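Local coordinates for protein ribonucleoside-diphosphate reductase, alpha chain (Actinobacillus ureae ATCC 25976, PDB 6DQX) that probably reduces ribonucleoside diphosphates to deoxynucleotides, as the catalytic subunit of a class Id ribonucleotide reductase, at residues 355-359 with 360-364; 498-501 with 502-506; 390-394 with 395-399; 85-88 with 89-93. All coordinates share one frame; numbering follows the deposited sequence.

In the fold
All four contacts sit at the ends of helices. Interactions 1 and 3 close helices 353-359 and 367-395, which follow each other in the chain; interactions 2 and 4 open helices 502-513 and 89-94, each with a serine at the N-cap. Interactions 2 and 4 are buried, interaction 1 is partly so, and interaction 3 lies at the surface, where an arginine chain can lie over a phenylalanine face. The buried starts rely instead on serine hydroxyls, a glutamine amide and a water. Interactions 1 and 2 touch, Phe364 packing on Ile500, Ser504 and Val505, whereas interactions 2 and 3 lie on opposite sides of the chain's centre.

Interaction 1: 355-359 with 360-364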
loop_
_atom_site.group_PDB
_atom_site.type_symbol
_atom_site.label_atom_id
_atom_site.label_comp_id
_atom_site.label_asym_id
_atom_site.label_seq_id
_atom_site.Cartn_x
_atom_site.Cartn_y
_atom_site.Cartn_z
ATOM N N SER A 355 -24.721 -35.214 -0.509
ATOM C CA SER A 355 -26.091 -35.364 -0.047
ATOM C C SER A 355 -27.003 -36.061 -1.056
ATOM O O SER A 355 -27.746 -36.976 -0.683
ATOM C CB SER A 355 -26.707 -34.029 0.385
ATOM O OG SER A 355 -26.022 -33.523 1.527
ATOM N N TYR A 356 -26.978 -35.608 -2.308
ATOM C CA TYR A 356 -27.749 -36.270 -3.349
ATOM C C TYR A 356 -27.379 -37.757 -3.451
ATOM O O TYR A 356 -28.268 -38.618 -3.528
ATOM C CB TYR A 356 -27.559 -35.570 -4.696
ATOM C CG TYR A 356 -28.261 -36.265 -5.825
ATOM C CD1 TYR A 356 -29.626 -36.125 -5.999
ATOM C CD2 TYR A 356 -27.569 -37.099 -6.689
ATOM C CE1 TYR A 356 -30.292 -36.785 -7.020
ATOM C CE2 TYR A 356 -28.226 -37.757 -7.718
ATOM C CZ TYR A 356 -29.593 -37.598 -7.872
ATOM O OH TYR A 356 -30.270 -38.244 -8.892
ATOM N N LEU A 357 -26.082 -38.060 -3.456
ATOM C CA LEU A 357 -25.646 -39.460 -3.577
ATOM C C LEU A 357 -26.139 -40.279 -2.407
ATOM O O LEU A 357 -26.667 -41.385 -2.599
ATOM C CB LEU A 357 -24.140 -39.582 -3.712
ATOM C CG LEU A 357 -23.583 -38.971 -4.994
ATOM C CD1 LEU A 357 -22.090 -39.112 -4.986
ATOM C CD2 LEU A 357 -24.178 -39.594 -6.253
ATOM N N GLN A 358 -26.025 -39.726 -1.201
ATOM C CA GLN A 358 -26.492 -40.454 -0.008
ATOM C C GLN A 358 -27.994 -40.627 0.048
ATOM O O GLN A 358 -28.473 -41.691 0.485
ATOM C CB GLN A 358 -25.937 -39.828 1.276
ATOM C CG GLN A 358 -24.451 -40.119 1.436
ATOM C CD GLN A 358 -23.872 -39.505 2.705
ATOM O OE1 GLN A 358 -24.479 -38.629 3.293
ATOM N NE2 GLN A 358 -22.703 -39.968 3.118
ATOM N N ALA A 359 -28.748 -39.644 -0.441
ATOM C CA ALA A 359 -30.204 -39.763 -0.492
ATOM C C ALA A 359 -30.632 -40.901 -1.415
ATOM O O ALA A 359 -31.739 -41.426 -1.264
ATOM C CB ALA A 359 -30.852 -38.468 -0.956
ATOM N N ASN A 360 -29.787 -41.225 -2.386
ATOM C CA ASN A 360 -30.025 -42.321 -3.341
ATOM C C ASN A 360 -29.264 -43.600 -3.057
ATOM O O ASN A 360 -29.251 -44.510 -3.891
ATOM C CB ASN A 360 -29.731 -41.806 -4.755
ATOM C CG ASN A 360 -30.794 -40.855 -5.225
ATOM O OD1 ASN A 360 -31.816 -41.293 -5.761
ATOM N ND2 ASN A 360 -30.596 -39.547 -4.996
ATOM N N ASN A 361 -28.677 -43.696 -1.871
ATOM C CA ASN A 361 -27.898 -44.835 -1.451
ATOM C C ASN A 361 -26.769 -45.192 -2.427
ATOM O O ASN A 361 -26.522 -46.353 -2.734
ATOM C CB ASN A 361 -28.824 -46.031 -1.209
ATOM C CG ASN A 361 -28.179 -47.073 -0.334
ATOM O OD1 ASN A 361 -27.529 -46.736 0.655
ATOM N ND2 ASN A 361 -28.355 -48.344 -0.681
ATOM N N ILE A 362 -26.070 -44.168 -2.900
ATOM C CA ILE A 362 -24.965 -44.326 -3.849
ATOM C C ILE A 362 -23.697 -43.937 -3.130
ATOM O O ILE A 362 -23.637 -42.861 -2.504
ATOM C CB ILE A 362 -25.130 -43.421 -5.094
ATOM C CG1 ILE A 362 -26.398 -43.790 -5.874
ATOM C CG2 ILE A 362 -23.895 -43.484 -5.978
ATOM C CD1 ILE A 362 -26.864 -42.786 -6.915
ATOM N N ALA A 363 -22.678 -44.788 -3.248
ATOM C CA ALA A 363 -21.364 -44.494 -2.695
ATOM C C ALA A 363 -20.657 -43.421 -3.527
ATOM O O ALA A 363 -20.743 -43.400 -4.768
ATOM C CB ALA A 363 -20.526 -45.748 -2.637
ATOM N N PHE A 364 -19.936 -42.528 -2.862
ATOM C CA PHE A 364 -19.266 -41.434 -3.569
ATOM C C PHE A 364 -18.369 -41.927 -4.698
ATOM O O PHE A 364 -18.482 -41.466 -5.837
ATOM C CB PHE A 364 -18.439 -40.604 -2.577
ATOM C CG PHE A 364 -17.803 -39.377 -3.181
ATOM C CD1 PHE A 364 -16.578 -39.450 -3.832
ATOM C CD2 PHE A 364 -18.442 -38.143 -3.086
ATOM C CE1 PHE A 364 -16.004 -38.310 -4.379
ATOM C CE2 PHE A 364 -17.869 -36.998 -3.641
ATOM C CZ PHE A 364 -16.663 -37.091 -4.282
#
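One face of the Tyr356 ring carries the side-chain amide nitrogen of Asn360, with ND2 3.4 Å from CE1 and displaced toward the rim. Ring and amide planes are turned 48° apart, so this is no flat stack; at the phenol end, OH is hydrogen-bonded to Asp301. The second ring, that of Phe364, is approached obliquely by Leu357, whose CD1 lies 4.2 Å from CD2 of Phe364, while His354 makes an edge-to-face contact with it.

What holds the amide over the tyrosine is a nearly straight bond from Asn360 ND2 to the backbone O of Tyr356, 2.9 Å long. The acceptor lies in the amide plane. The same oxygen also takes Asn360 N at 3.2 Å, the two donors arriving from opposite faces of the carbonyl plane. With CG beside its own backbone N (chi1 -72°), Asn360 can fold its amide back against the last turn.

The helix then ends in a Schellman motif: Ile362 N bonds to Leu357 O at 2.9 Å and Asn361 N to Gln358 O at 3.1 Å, with Asn361 at positive phi. Leu357 CD2 meets Ile362 CG2 at 3.9 Å, the two side chains crossing at a slant.

Turn amides thus serve Leu357 O and Gln358 O, while ND2 gives Tyr356 O a second, straighter bond; that in-plane bond and the ring face against ND2 together limit how the amide can turn.

Interaction 2: 498-501 with 502-506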
loop_
_atom_site.group_PDB
_atom_site.type_symbol
_atom_site.label_atom_id
_atom_site.label_comp_id
_atom_site.label_asym_id
_atom_site.label_seq_id
_atom_site.Cartn_x
_atom_site.Cartn_y
_atom_site.Cartn_z
ATOM N N SER A 498 -11.943 -38.465 4.481
ATOM C CA SER A 498 -10.642 -39.119 4.701
ATOM C C SER A 498 -10.575 -40.597 4.237
ATOM O O SER A 498 -9.516 -41.079 3.833
ATOM C CB SER A 498 -10.234 -39.017 6.181
ATOM O OG SER A 498 -11.131 -39.721 7.012
ATOM N N GLU A 499 -11.698 -41.297 4.301
ATOM C CA GLU A 499 -11.788 -42.711 3.904
ATOM C C GLU A 499 -12.019 -42.936 2.404
ATOM O O GLU A 499 -11.923 -44.066 1.913
ATOM C CB GLU A 499 -12.907 -43.382 4.713
ATOM C CG GLU A 499 -12.567 -43.522 6.200
ATOM C CD GLU A 499 -13.776 -43.784 7.102
ATOM O OE1 GLU A 499 -14.942 -43.526 6.699
ATOM O OE2 GLU A 499 -13.547 -44.225 8.257
ATOM N N ILE A 500 -12.354 -41.867 1.681
ATOM C CA ILE A 500 -12.695 -41.940 0.267
ATOM C C ILE A 500 -11.429 -41.866 -0.585
ATOM O O ILE A 500 -10.442 -41.221 -0.216
ATOM C CB ILE A 500 -13.753 -40.843 -0.084
ATOM C CG1 ILE A 500 -15.115 -41.253 0.476
ATOM C CG2 ILE A 500 -13.879 -40.623 -1.589
ATOM C CD1 ILE A 500 -16.157 -40.166 0.576
ATOM N N SER A 501 -11.455 -42.563 -1.718
ATOM C CA SER A 501 -10.407 -42.482 -2.717
ATOM C C SER A 501 -10.254 -41.056 -3.221
ATOM O O SER A 501 -11.200 -40.491 -3.772
ATOM C CB SER A 501 -10.749 -43.357 -3.931
ATOM O OG SER A 501 -9.827 -43.102 -4.980
ATOM N N GLN A 502 -9.077 -40.485 -3.028
ATOM C CA GLN A 502 -8.805 -39.124 -3.505
ATOM C C GLN A 502 -8.638 -39.106 -5.013
ATOM O O GLN A 502 -8.916 -38.075 -5.663
ATOM C CB GLN A 502 -7.593 -38.515 -2.797
ATOM C CG GLN A 502 -7.743 -38.529 -1.284
ATOM C CD GLN A 502 -8.966 -37.749 -0.820
ATOM O OE1 GLN A 502 -9.058 -36.535 -1.055
ATOM N NE2 GLN A 502 -9.891 -38.421 -0.134
ATOM N N LEU A 503 -8.252 -40.257 -5.589
ATOM C CA LEU A 503 -8.292 -40.396 -7.038
ATOM C C LEU A 503 -9.720 -40.206 -7.562
ATOM O O LEU A 503 -9.901 -39.566 -8.610
ATOM C CB LEU A 503 -7.702 -41.733 -7.511
ATOM C CG LEU A 503 -7.553 -41.906 -9.025
ATOM C CD1 LEU A 503 -6.716 -40.813 -9.670
ATOM C CD2 LEU A 503 -6.958 -43.283 -9.332
ATOM N N SER A 504 -10.721 -40.699 -6.829
ATOM C CA SER A 504 -12.123 -40.531 -7.254
ATOM C C SER A 504 -12.573 -39.065 -7.253
ATOM O O SER A 504 -13.296 -38.624 -8.154
ATOM C CB SER A 504 -13.087 -41.437 -6.474
ATOM O OG SER A 504 -13.506 -40.860 -5.256
ATOM N N VAL A 505 -12.091 -38.304 -6.274
ATOM C CA VAL A 505 -12.344 -36.860 -6.218
ATOM C C VAL A 505 -11.823 -36.190 -7.498
ATOM O O VAL A 505 -12.540 -35.456 -8.169
ATOM C CB VAL A 505 -11.709 -36.245 -4.945
ATOM C CG1 VAL A 505 -11.677 -34.726 -5.017
ATOM C CG2 VAL A 505 -12.476 -36.707 -3.713
ATOM N N ILE A 506 -10.583 -36.509 -7.861
ATOM C CA ILE A 506 -9.937 -35.947 -9.043
ATOM C C ILE A 506 -10.620 -36.394 -10.332
ATOM O O ILE A 506 -10.900 -35.565 -11.227
ATOM C CB ILE A 506 -8.430 -36.335 -9.069
ATOM C CG1 ILE A 506 -7.707 -35.766 -7.843
ATOM C CG2 ILE A 506 -7.748 -35.899 -10.356
ATOM C CD1 ILE A 506 -7.908 -34.309 -7.595
#
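A serine N-cap starts helix 502-513, and Ser501 fills it. Its OG accepts from Ser504 N at 3.2 Å, taking one of the amides that the first turn presents without a helical carbonyl.

Ser504 donates a second time, through its hydroxyl: Ser504 OG bonds to Ser501 O at 2.8 Å, only 15° from the carbonyl plane. Its chi1 of 85° sets OG between the backbone N and carbonyl carbon, turned back toward the cap. Ser504 is thus the donor in both bonds, through its amide to Ser501 OG and through its hydroxyl to Ser501 O. Weak bonds from Ser504 N and Val505 N converge on that same carbonyl oxygen. The methyl group Ile500 CG2 packs against the Ser504 hydroxyl, 3.7 Å from OG.

Gln502 takes a different route. Bent at chi2, its chain curls back along the incoming loop and NE2 donates to Ile500 O at 2.9 Å, from above the carbonyl plane. The other end of the amide, OE1, accepts from Met525 N, so both ends are held and the rotation of the group is set.

Outside the turn, Ser501 OG has Cys569 O and Leu566 O, near the C-terminus of the modelled chain, as further partners, which must share its single proton or alternate for it. Gln502 and Ile506 rest on Ile524 of strand 524-525, and with Leu503 they pack on Leu538 of helix 532-544; Phe364, from the loop after helix 353-359, meets Ile500, Ser504 and Val505.

Interaction 3: 390-394 with 395-399; sequences ELAKR and FGEPE
Two backbone bonds finish helix 367-395: Phe395 N reaches Leu391 O at 2.8 Å, and Gly396 N reaches Ala392 O at 2.8 Å. The second is the more bent of the two, with an N-H...O angle of 138°, and its donor stands above the carbonyl plane, as the chain is already turning out of the helix.

That turn is made at Gly396, the first residue to abandon helical angles. At its positive phi and extended psi a side chain would be pressed against the carbonyl oxygen of Phe395, so the lack of one is what lets the backbone leave here. Helix 367-395 thus ends at a glycine and passes into an extended loop, where Gly396 O accepts from Arg407. Glu397 follows; its carboxylate takes the backbone amides of Gly403 and Gly405, pinning the loop to the next part of the chain.

At the last turn, Arg394 and Phe395 run side by side in the same direction. The aliphatic part of the arginine covers the ring: CG sits 3.7 Å from the ring centroid, 13° off its normal, in a CH-pi contact. CD continues over the CE2-CZ rim, 3.6 Å from CZ. Arg394 CG is anti to its nitrogen (chi1 -170°), which brings the arginine chain alongside its neighbour's ring.

Leu391, one turn back, touches the ring with CD2 at 3.8 Å from Phe395 CE2; it also packs on Tyr314 and Asp317 of helix 308-327. Ala392 CB and Glu397 CG meet at 4.0 Å beside the exit of the chain.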
loop_
_atom_site.group_PDB
_atom_site.type_symbol
_atom_site.label_atom_id
_atom_site.label_comp_id
_atom_site.label_asym_id
_atom_site.label_seq_id
_atom_site.Cartn_x
_atom_site.Cartn_y
_atom_site.Cartn_z
ATOM N N GLU A 390 -31.362 -16.527 -23.980
ATOM C CA GLU A 390 -32.623 -15.786 -23.809
ATOM C C GLU A 390 -32.379 -14.375 -23.261
ATOM O O GLU A 390 -33.006 -13.393 -23.706
ATOM C CB GLU A 390 -33.576 -16.496 -22.838
ATOM C CG GLU A 390 -34.041 -17.871 -23.295
ATOM C CD GLU A 390 -34.636 -18.740 -22.192
ATOM O OE1 GLU A 390 -34.695 -18.354 -20.983
ATOM O OE2 GLU A 390 -35.058 -19.853 -22.550
ATOM N N LEU A 391 -31.467 -14.282 -22.294
ATOM C CA LEU A 391 -31.083 -12.985 -21.761
ATOM C C LEU A 391 -30.503 -12.035 -22.811
ATOM O O LEU A 391 -30.733 -10.829 -22.735
ATOM C CB LEU A 391 -30.087 -13.142 -20.610
ATOM C CG LEU A 391 -30.632 -13.677 -19.294
ATOM C CD1 LEU A 391 -29.484 -14.191 -18.399
ATOM C CD2 LEU A 391 -31.465 -12.622 -18.563
ATOM N N ALA A 392 -29.710 -12.550 -23.758
ATOM C CA ALA A 392 -29.182 -11.707 -24.826
ATOM C C ALA A 392 -30.303 -11.210 -25.766
ATOM O O ALA A 392 -30.264 -10.067 -26.226
ATOM C CB ALA A 392 -28.122 -12.445 -25.613
ATOM N N LYS A 393 -31.281 -12.063 -26.032
ATOM C CA LYS A 393 -32.456 -11.668 -26.826
ATOM C C LYS A 393 -33.241 -10.572 -26.136
ATOM O O LYS A 393 -33.713 -9.660 -26.797
ATOM C CB LYS A 393 -33.391 -12.845 -27.088
ATOM C CG LYS A 393 -32.817 -13.874 -28.020
ATOM C CD LYS A 393 -33.865 -14.883 -28.486
ATOM C CE LYS A 393 -33.313 -15.744 -29.617
ATOM N NZ LYS A 393 -32.005 -16.374 -29.264
ATOM N N ARG A 394 -33.394 -10.670 -24.819
ATOM C CA ARG A 394 -34.152 -9.683 -24.052
ATOM C C ARG A 394 -33.386 -8.367 -23.835
ATOM O O ARG A 394 -33.955 -7.283 -24.005
ATOM C CB ARG A 394 -34.597 -10.257 -22.709
ATOM C CG ARG A 394 -35.599 -9.365 -21.979
ATOM C CD ARG A 394 -36.343 -10.089 -20.858
ATOM N NE ARG A 394 -37.787 -9.797 -20.880
ATOM C CZ ARG A 394 -38.774 -10.704 -20.814
ATOM N NH1 ARG A 394 -40.038 -10.291 -20.847
ATOM N NH2 ARG A 394 -38.533 -12.015 -20.690
ATOM N N PHE A 395 -32.110 -8.453 -23.454
ATOM C CA PHE A 395 -31.351 -7.284 -22.973
ATOM C C PHE A 395 -30.145 -6.865 -23.820
ATOM O O PHE A 395 -29.554 -5.829 -23.557
ATOM C CB PHE A 395 -30.869 -7.534 -21.528
ATOM C CG PHE A 395 -31.990 -7.798 -20.548
ATOM C CD1 PHE A 395 -32.838 -6.763 -20.152
ATOM C CD2 PHE A 395 -32.212 -9.066 -20.042
ATOM C CE1 PHE A 395 -33.871 -7.002 -19.260
ATOM C CE2 PHE A 395 -33.239 -9.309 -19.155
ATOM C CZ PHE A 395 -34.075 -8.274 -18.763
ATOM N N GLY A 396 -29.754 -7.673 -24.789
ATOM C CA GLY A 396 -28.589 -7.402 -25.650
ATOM C C GLY A 396 -27.322 -8.150 -25.217
ATOM O O GLY A 396 -27.218 -8.620 -24.065
ATOM N N GLU A 397 -26.383 -8.273 -26.161
ATOM C CA GLU A 397 -25.072 -8.886 -25.934
ATOM C C GLU A 397 -24.151 -7.785 -25.438
ATOM O O GLU A 397 -24.159 -6.667 -25.963
ATOM C CB GLU A 397 -24.493 -9.482 -27.232
ATOM C CG GLU A 397 -25.333 -10.577 -27.865
ATOM C CD GLU A 397 -25.026 -10.820 -29.335
ATOM O OE1 GLU A 397 -24.677 -9.868 -30.067
ATOM O OE2 GLU A 397 -25.137 -11.986 -29.775
ATOM N N PRO A 398 -23.333 -8.082 -24.424
ATOM C CA PRO A 398 -22.338 -7.085 -24.069
ATOM C C PRO A 398 -21.212 -7.064 -25.131
ATOM O O PRO A 398 -21.127 -7.960 -25.976
ATOM C CB PRO A 398 -21.825 -7.584 -22.704
ATOM C CG PRO A 398 -21.977 -9.059 -22.791
ATOM C CD PRO A 398 -23.215 -9.311 -23.618
ATOM N N GLU A 399 -20.347 -6.072 -25.051
ATOM C CA GLU A 399 -19.349 -5.796 -26.111
ATOM C C GLU A 399 -18.488 -6.992 -26.518
ATOM O O GLU A 399 -18.281 -7.213 -27.692
ATOM C CB GLU A 399 -18.465 -4.610 -25.686
ATOM C CG GLU A 399 -17.410 -4.158 -26.698
ATOM C CD GLU A 399 -16.448 -3.126 -26.123
ATOM O OE1 GLU A 399 -16.873 -2.300 -25.289
ATOM O OE2 GLU A 399 -15.250 -3.146 -26.505
#

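Interaction 4: 85-88 with 89-93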
loop_
_atom_site.group_PDB
_atom_site.type_symbol
_atom_site.label_atom_id
_atom_site.label_comp_id
_atom_site.label_asym_id
_atom_site.label_seq_id
_atom_site.Cartn_x
_atom_site.Cartn_y
_atom_site.Cartn_z
ATOM N N PHE A 85 -32.076 -23.206 -4.060
ATOM C CA PHE A 85 -31.081 -22.118 -4.270
ATOM C C PHE A 85 -30.335 -21.774 -3.016
ATOM O O PHE A 85 -30.944 -21.540 -1.977
ATOM C CB PHE A 85 -31.752 -20.770 -4.624
ATOM C CG PHE A 85 -32.431 -20.718 -5.943
ATOM C CD1 PHE A 85 -32.225 -21.674 -6.927
ATOM C CD2 PHE A 85 -33.271 -19.643 -6.225
ATOM C CE1 PHE A 85 -32.878 -21.579 -8.128
ATOM C CE2 PHE A 85 -33.918 -19.542 -7.436
ATOM C CZ PHE A 85 -33.722 -20.521 -8.394
ATOM N N SER A 86 -29.030 -21.620 -3.138
ATOM C CA SER A 86 -28.227 -20.941 -2.134
ATOM C C SER A 86 -27.735 -19.651 -2.782
ATOM O O SER A 86 -27.342 -19.662 -3.934
ATOM C CB SER A 86 -27.052 -21.833 -1.739
ATOM O OG SER A 86 -26.004 -21.099 -1.147
ATOM N N LEU A 87 -27.752 -18.547 -2.030
ATOM C CA LEU A 87 -27.269 -17.255 -2.506
ATOM C C LEU A 87 -25.965 -16.951 -1.805
ATOM O O LEU A 87 -25.751 -17.375 -0.653
ATOM C CB LEU A 87 -28.282 -16.140 -2.222
ATOM C CG LEU A 87 -29.728 -16.416 -2.613
ATOM C CD1 LEU A 87 -30.563 -15.206 -2.281
ATOM C CD2 LEU A 87 -29.841 -16.770 -4.081
ATOM N N SER A 88 -25.088 -16.227 -2.489
ATOM C CA SER A 88 -23.772 -15.913 -1.943
ATOM C C SER A 88 -23.906 -14.929 -0.785
ATOM O O SER A 88 -24.889 -14.175 -0.699
ATOM C CB SER A 88 -22.866 -15.297 -3.003
ATOM O OG SER A 88 -23.289 -13.980 -3.291
ATOM N N SER A 89 -22.896 -14.917 0.077
ATOM C CA SER A 89 -22.926 -13.992 1.216
ATOM C C SER A 89 -22.926 -12.514 0.803
ATOM O O SER A 89 -23.634 -11.748 1.426
ATOM C CB SER A 89 -21.861 -14.320 2.269
ATOM O OG SER A 89 -20.567 -14.141 1.795
ATOM N N PRO A 90 -22.168 -12.112 -0.250
ATOM C CA PRO A 90 -22.319 -10.727 -0.720
ATOM C C PRO A 90 -23.730 -10.362 -1.204
ATOM O O PRO A 90 -24.169 -9.236 -1.018
ATOM C CB PRO A 90 -21.300 -10.628 -1.867
ATOM C CG PRO A 90 -20.269 -11.652 -1.541
ATOM C CD PRO A 90 -21.073 -12.789 -0.975
ATOM N N ILE A 91 -24.442 -11.311 -1.816
ATOM C CA ILE A 91 -25.817 -11.077 -2.248
ATOM C C ILE A 91 -26.748 -10.939 -1.029
ATOM O O ILE A 91 -27.538 -9.983 -0.944
ATOM C CB ILE A 91 -26.272 -12.202 -3.226
ATOM C CG1 ILE A 91 -25.528 -12.013 -4.559
ATOM C CG2 ILE A 91 -27.788 -12.192 -3.408
ATOM C CD1 ILE A 91 -25.533 -13.204 -5.511
ATOM N N TRP A 92 -26.639 -11.867 -0.089
ATOM C CA TRP A 92 -27.411 -11.797 1.176
ATOM C C TRP A 92 -27.143 -10.463 1.853
ATOM O O TRP A 92 -28.073 -9.803 2.343
ATOM C CB TRP A 92 -27.019 -12.901 2.156
ATOM C CG TRP A 92 -27.788 -14.162 2.043
ATOM C CD1 TRP A 92 -27.347 -15.346 1.499
ATOM C CD2 TRP A 92 -29.126 -14.399 2.489
ATOM N NE1 TRP A 92 -28.343 -16.297 1.568
ATOM C CE2 TRP A 92 -29.440 -15.744 2.172
ATOM C CE3 TRP A 92 -30.093 -13.608 3.118
ATOM C CZ2 TRP A 92 -30.679 -16.312 2.465
ATOM C CZ3 TRP A 92 -31.322 -14.180 3.425
ATOM C CH2 TRP A 92 -31.608 -15.517 3.093
ATOM N N SER A 93 -25.873 -10.070 1.876
ATOM C CA SER A 93 -25.479 -8.847 2.616
ATOM C C SER A 93 -25.901 -7.544 1.946
ATOM O O SER A 93 -26.370 -6.611 2.640
ATOM C CB SER A 93 -23.980 -8.837 2.898
ATOM O OG SER A 93 -23.637 -9.901 3.764
HETATM O O HOH W 1 -28.653 -18.962 0.711
#
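A water gripped from two sides ties strand 85-87 to helix 89-94. It accepts from Trp92 NE1 at 2.8 Å and from Leu87 N at 2.9 Å, lying in the plane of the indole at its edge. The same edge faces Leu87 O, 3.4 Å from CD1 of Trp92. Leu87 CB also packs against this side of the indole, and against Ile91 CG2 at 4.2 Å.

Ser88 makes the direct link. Its carbonyl O receives Trp92 N at 3.0 Å in an almost straight bond, nearly along the C=O axis, which closes the first helical turn. Its OG takes Ile91 N at 3.3 Å, the capping bond of a serine N-cap. A chi1 of 72° puts that hydroxyl between the nitrogen and carbonyl carbon, facing the first turn. There it is closely packed by carbon: Ile91 CG1 lies 3.2 Å from OG, and Pro90 CD 3.4 Å from OG. Strand 85-87 pairs with strand 288-296, and Phe315 of helix 308-327 touches both Leu87 and Ile91.

Chemically, the chain swings from strand to helix, at 76° between their short axes, with four N-H groups provided for: the Ser88 hydroxyl serves Ile91 N, the Ser88 carbonyl Trp92 N, and a single water both Leu87 N and the indole N-H, and so probably helps to hold the indole in its setting against the strand.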